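Local coordinates for aerobactin synthase IucC (Klebsiella pneumoniae, PDB 6CN7), which probably catalyses the ATP-dependent attachment of a second N-acetyl-N-hydroxylysine to N-citryl-N-acetyl-N-hydroxylysine, giving the siderophore aerobactin, at residues A[171-176]-A[218-223]. The protein carries 5 engineered substitutions. Residues are numbered along the deposited sequence; the frame is centred on the assembly and turned at random.
Sequences LAVKRE and LPLPVH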
ATOM      1  N   LEU A 171      -9.178  -8.206 -14.046  1.00 60.63           N
ATOM      2  CA  LEU A 171      -8.520  -7.515 -15.144  1.00 64.59           C
ATOM      3  C   LEU A 171      -8.929  -8.139 -16.470  1.00 67.12           C
ATOM      4  O   LEU A 171      -9.487  -9.239 -16.527  1.00 63.48           O
ATOM      5  CB  LEU A 171      -6.995  -7.572 -14.996  1.00 65.85           C
ATOM      6  CG  LEU A 171      -6.367  -6.894 -13.778  1.00 65.73           C
ATOM      7  CD1 LEU A 171      -4.857  -7.075 -13.807  1.00 63.82           C
ATOM      8  CD2 LEU A 171      -6.731  -5.422 -13.729  1.00 67.67           C
ATOM      9  N   ALA A 172      -8.641  -7.415 -17.548  1.00 71.02           N
ATOM     10  CA  ALA A 172      -8.811  -7.912 -18.905  1.00 72.01           C
ATOM     11  C   ALA A 172      -7.471  -7.835 -19.618  1.00 72.44           C
ATOM     12  O   ALA A 172      -6.806  -6.794 -19.586  1.00 71.80           O
ATOM     13  CB  ALA A 172      -9.872  -7.113 -19.665  1.00 74.43           C
ATOM     14  N   VAL A 173      -7.073  -8.937 -20.249  1.00 76.83           N
ATOM     15  CA  VAL A 173      -5.776  -9.042 -20.902  1.00 81.01           C
ATOM     16  C   VAL A 173      -5.969  -9.627 -22.291  1.00 82.62           C
ATOM     17  O   VAL A 173      -6.850 -10.461 -22.518  1.00 82.92           O
ATOM     18  CB  VAL A 173      -4.799  -9.912 -20.082  1.00 81.86           C
ATOM     19  CG1 VAL A 173      -3.443 -10.011 -20.778  1.00 86.40           C
ATOM     20  CG2 VAL A 173      -4.638  -9.354 -18.677  1.00 78.93           C
ATOM     21  N   LYS A 174      -5.134  -9.181 -23.226  1.00 84.99           N
ATOM     22  CA  LYS A 174      -5.172  -9.715 -24.579  1.00 83.30           C
ATOM     23  C   LYS A 174      -4.736 -11.176 -24.581  1.00 80.76           C
ATOM     24  O   LYS A 174      -3.811 -11.568 -23.864  1.00 73.39           O
ATOM     25  CB  LYS A 174      -4.272  -8.892 -25.502  1.00 82.95           C
ATOM     26  N   ARG A 175      -5.417 -11.986 -25.393  1.00 87.40           N
ATOM     27  CA  ARG A 175      -5.114 -13.414 -25.435  1.00 88.06           C
ATOM     28  C   ARG A 175      -3.659 -13.662 -25.818  1.00 82.61           C
ATOM     29  O   ARG A 175      -2.997 -14.529 -25.235  1.00 79.26           O
ATOM     30  CB  ARG A 175      -6.056 -14.118 -26.414  1.00 94.63           C
ATOM     31  CG  ARG A 175      -5.887 -15.631 -26.450  1.00 98.38           C
ATOM     32  CD  ARG A 175      -6.897 -16.295 -27.379  1.00100.87           C
ATOM     33  NE  ARG A 175      -8.249 -16.328 -26.821  1.00 99.54           N
ATOM     34  CZ  ARG A 175      -8.725 -17.305 -26.055  1.00 98.73           C
ATOM     35  NH1 ARG A 175      -7.965 -18.347 -25.736  1.00 97.96           N
ATOM     36  NH2 ARG A 175      -9.970 -17.244 -25.604  1.00 97.74           N
ATOM     37  N   GLU A 176      -3.138 -12.906 -26.787  1.00 81.67           N
ATOM     38  CA  GLU A 176      -1.757 -13.095 -27.218  1.00 85.22           C
ATOM     39  C   GLU A 176      -0.759 -12.850 -26.093  1.00 89.20           C
ATOM     40  O   GLU A 176       0.404 -13.249 -26.218  1.00 88.92           O
ATOM     41  CB  GLU A 176      -1.440 -12.171 -28.398  1.00 88.62           C
ATOM     42  CG  GLU A 176      -1.523 -10.684 -28.079  1.00 90.79           C
ATOM     43  CD  GLU A 176      -1.118  -9.811 -29.251  1.00 96.36           C
ATOM     44  OE1 GLU A 176      -0.671 -10.361 -30.281  1.00 99.71           O
ATOM     45  OE2 GLU A 176      -1.242  -8.573 -29.142  1.00 97.25           O
ATOM     46  N   LEU A 218      -9.222 -11.618 -22.273  1.00 80.62           N
ATOM     47  CA  LEU A 218      -9.564 -12.651 -21.308  1.00 79.18           C
ATOM     48  C   LEU A 218      -9.629 -12.064 -19.906  1.00 78.25           C
ATOM     49  O   LEU A 218      -8.852 -11.164 -19.575  1.00 75.33           O
ATOM     50  CB  LEU A 218      -8.538 -13.795 -21.324  1.00 77.62           C
ATOM     51  CG  LEU A 218      -8.492 -14.648 -22.591  1.00 82.70           C
ATOM     52  CD1 LEU A 218      -7.425 -15.721 -22.451  1.00 82.47           C
ATOM     53  CD2 LEU A 218      -9.847 -15.274 -22.878  1.00 82.85           C
ATOM     54  N   PRO A 219     -10.531 -12.558 -19.056  1.00 78.46           N
ATOM     55  CA  PRO A 219     -10.548 -12.099 -17.661  1.00 73.02           C
ATOM     56  C   PRO A 219      -9.434 -12.729 -16.843  1.00 71.43           C
ATOM     57  O   PRO A 219      -9.172 -13.932 -16.927  1.00 69.26           O
ATOM     58  CB  PRO A 219     -11.925 -12.550 -17.151  1.00 73.88           C
ATOM     59  CG  PRO A 219     -12.696 -12.954 -18.361  1.00 77.89           C
ATOM     60  CD  PRO A 219     -11.688 -13.419 -19.346  1.00 79.46           C
ATOM     61  N   LEU A 220      -8.779 -11.897 -16.036  1.00 69.87           N
ATOM     62  CA  LEU A 220      -7.751 -12.349 -15.107  1.00 64.56           C
ATOM     63  C   LEU A 220      -8.130 -11.904 -13.701  1.00 61.86           C
ATOM     64  O   LEU A 220      -8.193 -10.689 -13.445  1.00 61.02           O
ATOM     65  CB  LEU A 220      -6.377 -11.790 -15.489  1.00 63.06           C
ATOM     66  CG  LEU A 220      -5.233 -12.116 -14.521  1.00 62.51           C
ATOM     67  CD1 LEU A 220      -4.985 -13.615 -14.450  1.00 59.51           C
ATOM     68  CD2 LEU A 220      -3.964 -11.379 -14.919  1.00 64.05           C
ATOM     69  N   PRO A 221      -8.405 -12.813 -12.768  1.00 59.36           N
ATOM     70  CA  PRO A 221      -8.637 -12.387 -11.385  1.00 57.68           C
ATOM     71  C   PRO A 221      -7.338 -11.992 -10.704  1.00 56.82           C
ATOM     72  O   PRO A 221      -6.251 -12.446 -11.072  1.00 55.59           O
ATOM     73  CB  PRO A 221      -9.259 -13.624 -10.730  1.00 54.74           C
ATOM     74  CG  PRO A 221      -8.746 -14.764 -11.528  1.00 57.97           C
ATOM     75  CD  PRO A 221      -8.622 -14.261 -12.939  1.00 58.00           C
ATOM     76  N   VAL A 222      -7.463 -11.128  -9.699  1.00 53.27           N
ATOM     77  CA  VAL A 222      -6.316 -10.602  -8.971  1.00 50.24           C
ATOM     78  C   VAL A 222      -6.697 -10.454  -7.506  1.00 49.11           C
ATOM     79  O   VAL A 222      -7.781  -9.951  -7.190  1.00 51.77           O
ATOM     80  CB  VAL A 222      -5.847  -9.247  -9.538  1.00 50.27           C
ATOM     81  CG1 VAL A 222      -4.701  -8.682  -8.710  1.00 51.15           C
ATOM     82  CG2 VAL A 222      -5.432  -9.388 -10.997  1.00 47.30           C
ATOM     83  N   HIS A 223      -5.814 -10.893  -6.620  1.00 47.81           N
ATOM     84  CA  HIS A 223      -6.013 -10.675  -5.196  1.00 46.97           C
ATOM     85  C   HIS A 223      -6.093  -9.174  -4.927  1.00 45.66           C
ATOM     86  O   HIS A 223      -5.252  -8.417  -5.430  1.00 47.29           O
ATOM     87  CB  HIS A 223      -4.863 -11.302  -4.406  1.00 43.09           C
ATOM     88  CG  HIS A 223      -5.118 -11.413  -2.935  1.00 45.29           C
ATOM     89  ND1 HIS A 223      -5.163 -10.318  -2.099  1.00 46.86           N
ATOM     90  CD2 HIS A 223      -5.317 -12.496  -2.146  1.00 44.63           C
ATOM     91  CE1 HIS A 223      -5.390 -10.720  -0.861  1.00 45.29           C
ATOM     92  NE2 HIS A 223      -5.486 -12.037  -0.862  1.00 44.00           N
TER
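One face of the R175 guanidinium lies against the two methyls of L218: CD1 sits 4.1 Å above the plane, over its centre, while CD2 comes up to NH2. R175 belongs to the 3-10 turn that follows strand 165-174. Its CG is anti to the backbone N (chi1 -176°), and the chain bends at chi3. The arginine and L218 side chains cross at a slant.

Beyond it, strands 165-174 and 217-222 pair antiparallel. V173 and L218 form one hydrogen-bonded pair, with V173 N to L218 O at 2.9 Å and L218 N to V173 O at 2.7 Å. L171 and L220 form the next, L171 N reaching L220 O at 2.7 Å and L220 N reaching L171 O at 2.8 Å. Between them A172 faces P219, a non-hydrogen-bonded pair that suits a proline, which has no N-H to give. Both CA-H groups make CH...O contacts of 3.3 Å, P219 CA to L171 O and A172 CA to L218 O.

On the face carrying L171, V173, L218 and L220, L171 CD1 meets V222 CG2 at 3.7 Å, and helix 224-234 packs there through W227 and I231. Helix 198-210 backs A172 and P219 on the other face. Four backbone hydrogen bonds thus satisfy peptide groups of two buried pairs, L171 and V222 turn apolar surface to helix 224-234, and at the strand end L218 gives the exposed arginine an aliphatic bed.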